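PDB 6WN7: protein S100-A5 from Homo sapiens, which binds calcium, zinc and copper ions as an EF-hand homodimer of the S100 family, calcium and copper competing for the same sites. Local coordinates for residues E39-E44 / S53-L58. The protein carries 2 engineered substitutions. Numbering follows the deposited sequence.
With CA (calcium ion), chain I.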
ATOM      1  N   GLU B  39      -4.490 -16.846   6.609  1.00 11.06           N
ATOM      2  CA  GLU B  39      -3.595 -16.764   7.762  1.00 12.08           C
ATOM      3  C   GLU B  39      -2.942 -15.394   7.877  1.00 11.13           C
ATOM      4  O   GLU B  39      -2.759 -14.879   8.982  1.00 13.12           O
ATOM      5  CB  GLU B  39      -2.519 -17.847   7.686  1.00 15.33           C
ATOM      6  CG  GLU B  39      -1.577 -17.905   8.904  1.00 22.25           C
ATOM      7  CD  GLU B  39      -2.281 -18.130  10.268  1.00 28.39           C
ATOM      8  OE1 GLU B  39      -1.571 -18.122  11.301  1.00 30.28           O
ATOM      9  OE2 GLU B  39      -3.522 -18.322  10.316  1.00 29.48           O
ATOM     10  N   LEU B  40      -2.551 -14.797   6.755  1.00 11.84           N
ATOM     11  CA  LEU B  40      -2.084 -13.421   6.781  1.00 11.21           C
ATOM     12  C   LEU B  40      -3.122 -12.516   7.442  1.00 11.81           C
ATOM     13  O   LEU B  40      -2.812 -11.765   8.370  1.00 12.45           O
ATOM     14  CB  LEU B  40      -1.770 -12.982   5.346  1.00 11.70           C
ATOM     15  CG  LEU B  40      -1.144 -11.608   5.123  1.00 12.94           C
ATOM     16  CD1 LEU B  40      -0.361 -11.515   3.823  1.00 11.10           C
ATOM     17  CD2 LEU B  40      -2.230 -10.520   5.135  1.00 13.52           C
ATOM     18  N   ILE B  41      -4.371 -12.580   6.980  1.00 12.63           N
ATOM     19  CA  ILE B  41      -5.388 -11.679   7.511  1.00 12.12           C
ATOM     20  C   ILE B  41      -5.608 -11.950   8.986  1.00 12.15           C
ATOM     21  O   ILE B  41      -5.742 -11.022   9.785  1.00 14.52           O
ATOM     22  CB  ILE B  41      -6.689 -11.815   6.706  1.00 12.69           C
ATOM     23  CG1 ILE B  41      -6.469 -11.328   5.284  1.00 13.02           C
ATOM     24  CG2 ILE B  41      -7.790 -11.036   7.359  1.00 13.67           C
ATOM     25  CD1 ILE B  41      -7.590 -11.623   4.382  1.00 16.18           C
ATOM     26  N   LYS B  42      -5.653 -13.225   9.367  1.00 11.61           N
ATOM     27  CA  LYS B  42      -5.891 -13.566  10.758  1.00 12.58           C
ATOM     28  C   LYS B  42      -4.826 -12.956  11.654  1.00 12.22           C
ATOM     29  O   LYS B  42      -5.136 -12.355  12.683  1.00 14.64           O
ATOM     30  CB  LYS B  42      -5.926 -15.085  10.912  1.00 13.25           C
ATOM     31  N   LYS B  43      -3.564 -13.081  11.276  1.00 13.62           N
ATOM     32  CA  LYS B  43      -2.483 -12.704  12.172  1.00 12.81           C
ATOM     33  C   LYS B  43      -2.113 -11.235  12.076  1.00 13.07           C
ATOM     34  O   LYS B  43      -1.738 -10.620  13.077  1.00 15.59           O
ATOM     35  CB  LYS B  43      -1.247 -13.550  11.869  1.00 14.52           C
ATOM     36  N   GLU B  44      -2.168 -10.660  10.889  1.00 13.93           N
ATOM     37  CA  GLU B  44      -1.547  -9.361  10.670  1.00 15.40           C
ATOM     38  C   GLU B  44      -2.536  -8.211  10.775  1.00 14.36           C
ATOM     39  O   GLU B  44      -2.110  -7.055  10.836  1.00 15.29           O
ATOM     40  CB  GLU B  44      -0.807  -9.338   9.324  1.00 16.77           C
ATOM     41  CG  GLU B  44       0.186 -10.504   9.147  1.00 18.79           C
ATOM     42  CD  GLU B  44       1.483 -10.350   9.947  1.00 17.36           C
ATOM     43  OE1 GLU B  44       2.156 -11.373  10.172  1.00 17.92           O
ATOM     44  OE2 GLU B  44       1.836  -9.226  10.344  1.00 18.19           O
ATOM     45  N   SER B  53     -17.025 -17.749   3.886  1.00 19.61           N
ATOM     46  CA  SER B  53     -17.734 -17.044   2.815  1.00 21.05           C
ATOM     47  C   SER B  53     -17.034 -15.743   2.415  1.00 17.79           C
ATOM     48  O   SER B  53     -16.988 -15.381   1.231  1.00 18.86           O
ATOM     49  CB  SER B  53     -19.159 -16.753   3.330  1.00 23.23           C
ATOM     50  OG  SER B  53     -19.295 -15.442   3.888  1.00 27.47           O
ATOM     51  N   SER B  54     -16.435 -15.038   3.376  1.00 19.48           N
ATOM     52  CA  SER B  54     -15.793 -13.755   3.132  1.00 21.05           C
ATOM     53  C   SER B  54     -14.429 -13.912   2.492  1.00 18.10           C
ATOM     54  O   SER B  54     -14.036 -13.081   1.670  1.00 19.90           O
ATOM     55  CB  SER B  54     -15.618 -13.022   4.454  1.00 24.77           C
ATOM     56  OG  SER B  54     -16.875 -12.719   5.011  1.00 29.00           O
ATOM     57  N   ILE B  55     -13.692 -14.940   2.913  1.00 17.80           N
ATOM     58  CA  ILE B  55     -12.420 -15.288   2.295  1.00 17.84           C
ATOM     59  C   ILE B  55     -12.626 -15.709   0.845  1.00 15.64           C
ATOM     60  O   ILE B  55     -11.835 -15.359  -0.043  1.00 14.61           O
ATOM     61  CB  ILE B  55     -11.741 -16.409   3.105  1.00 18.04           C
ATOM     62  CG1 ILE B  55     -11.444 -15.958   4.528  1.00 16.19           C
ATOM     63  CG2 ILE B  55     -10.463 -16.896   2.377  1.00 20.24           C
ATOM     64  CD1 ILE B  55     -10.185 -15.177   4.638  1.00 18.47           C
ATOM     65  N   ASP B  56     -13.668 -16.508   0.594  1.00 16.48           N
ATOM     66  CA  ASP B  56     -14.002 -16.899  -0.770  1.00 16.62           C
ATOM     67  C   ASP B  56     -14.177 -15.669  -1.648  1.00 15.93           C
ATOM     68  O   ASP B  56     -13.631 -15.585  -2.745  1.00 16.16           O
ATOM     69  CB  ASP B  56     -15.316 -17.687  -0.798  1.00 19.61           C
ATOM     70  CG  ASP B  56     -15.282 -18.951   0.022  1.00 24.74           C
ATOM     71  OD1 ASP B  56     -14.234 -19.282   0.601  1.00 27.51           O
ATOM     72  OD2 ASP B  56     -16.329 -19.622   0.086  1.00 26.86           O
ATOM     73  N   ASP B  57     -14.984 -14.724  -1.188  1.00 14.68           N
ATOM     74  CA  ASP B  57     -15.350 -13.607  -2.034  1.00 15.65           C
ATOM     75  C   ASP B  57     -14.146 -12.717  -2.295  1.00 14.59           C
ATOM     76  O   ASP B  57     -13.955 -12.241  -3.413  1.00 15.49           O
ATOM     77  CB  ASP B  57     -16.490 -12.822  -1.370  1.00 19.76           C
ATOM     78  CG  ASP B  57     -17.772 -13.674  -1.127  1.00 19.67           C
ATOM     79  OD1 ASP B  57     -17.772 -14.902  -1.297  1.00 21.12           O
ATOM     80  OD2 ASP B  57     -18.799 -13.093  -0.758  1.00 19.97           O
ATOM     81  N   LEU B  58     -13.325 -12.479  -1.269  1.00 15.71           N
ATOM     82  CA  LEU B  58     -12.133 -11.653  -1.436  1.00 14.40           C
ATOM     83  C   LEU B  58     -11.093 -12.358  -2.306  1.00 14.19           C
ATOM     84  O   LEU B  58     -10.478 -11.736  -3.174  1.00 19.10           O
ATOM     85  CB  LEU B  58     -11.556 -11.324  -0.068  1.00 16.67           C
ATOM     86  CG  LEU B  58     -10.259 -10.517  -0.050  1.00 15.04           C
ATOM     87  CD1 LEU B  58     -10.576  -9.094  -0.416  1.00 15.32           C
ATOM     88  CD2 LEU B  58      -9.599 -10.602   1.301  1.00 13.52           C
TER
HETATM   89 CA    CA I 103       0.969  -7.145  10.969  1.00 87.89          CA
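The apolar contact between helices 34-44 and 52-62 rests on I41, whose CD1 meets the terminal methyls of two residues one helical turn apart, I55 and L58. I41 CD1 touches L58 CD2 tip to tip at 3.8 Å and lies 4.4 Å from I55 CD1, a looser approach. With CG1 anti to the carbonyl carbon (chi1 -66°) and the chain extended through chi2 (171°), I41 carries its terminal methyl far out from its own helix. Such long aliphatic chains suit helices whose backbones stay apart: the nearest CA atoms, of I41 and I55, are 9.5 Å from each other. M50 packs on all three side chains, and F78 of helix 72-93 on I41 and L58, so the methyls are buried.

On another face of helix 34-44, E44 binds a calcium ion separate from the two in the EF-hand loops. Its carboxylate suits the place: OE2 holds the cation at 2.3 Å while OE1 accepts a hydrogen bond from Y22 OH.

The two helices are the exiting helix of EF-hand 1 and the entering helix of EF-hand 2, joined by the S100 hinge, and I41, I55 and L58 belong to the hydrophobic core between the paired EF-hands.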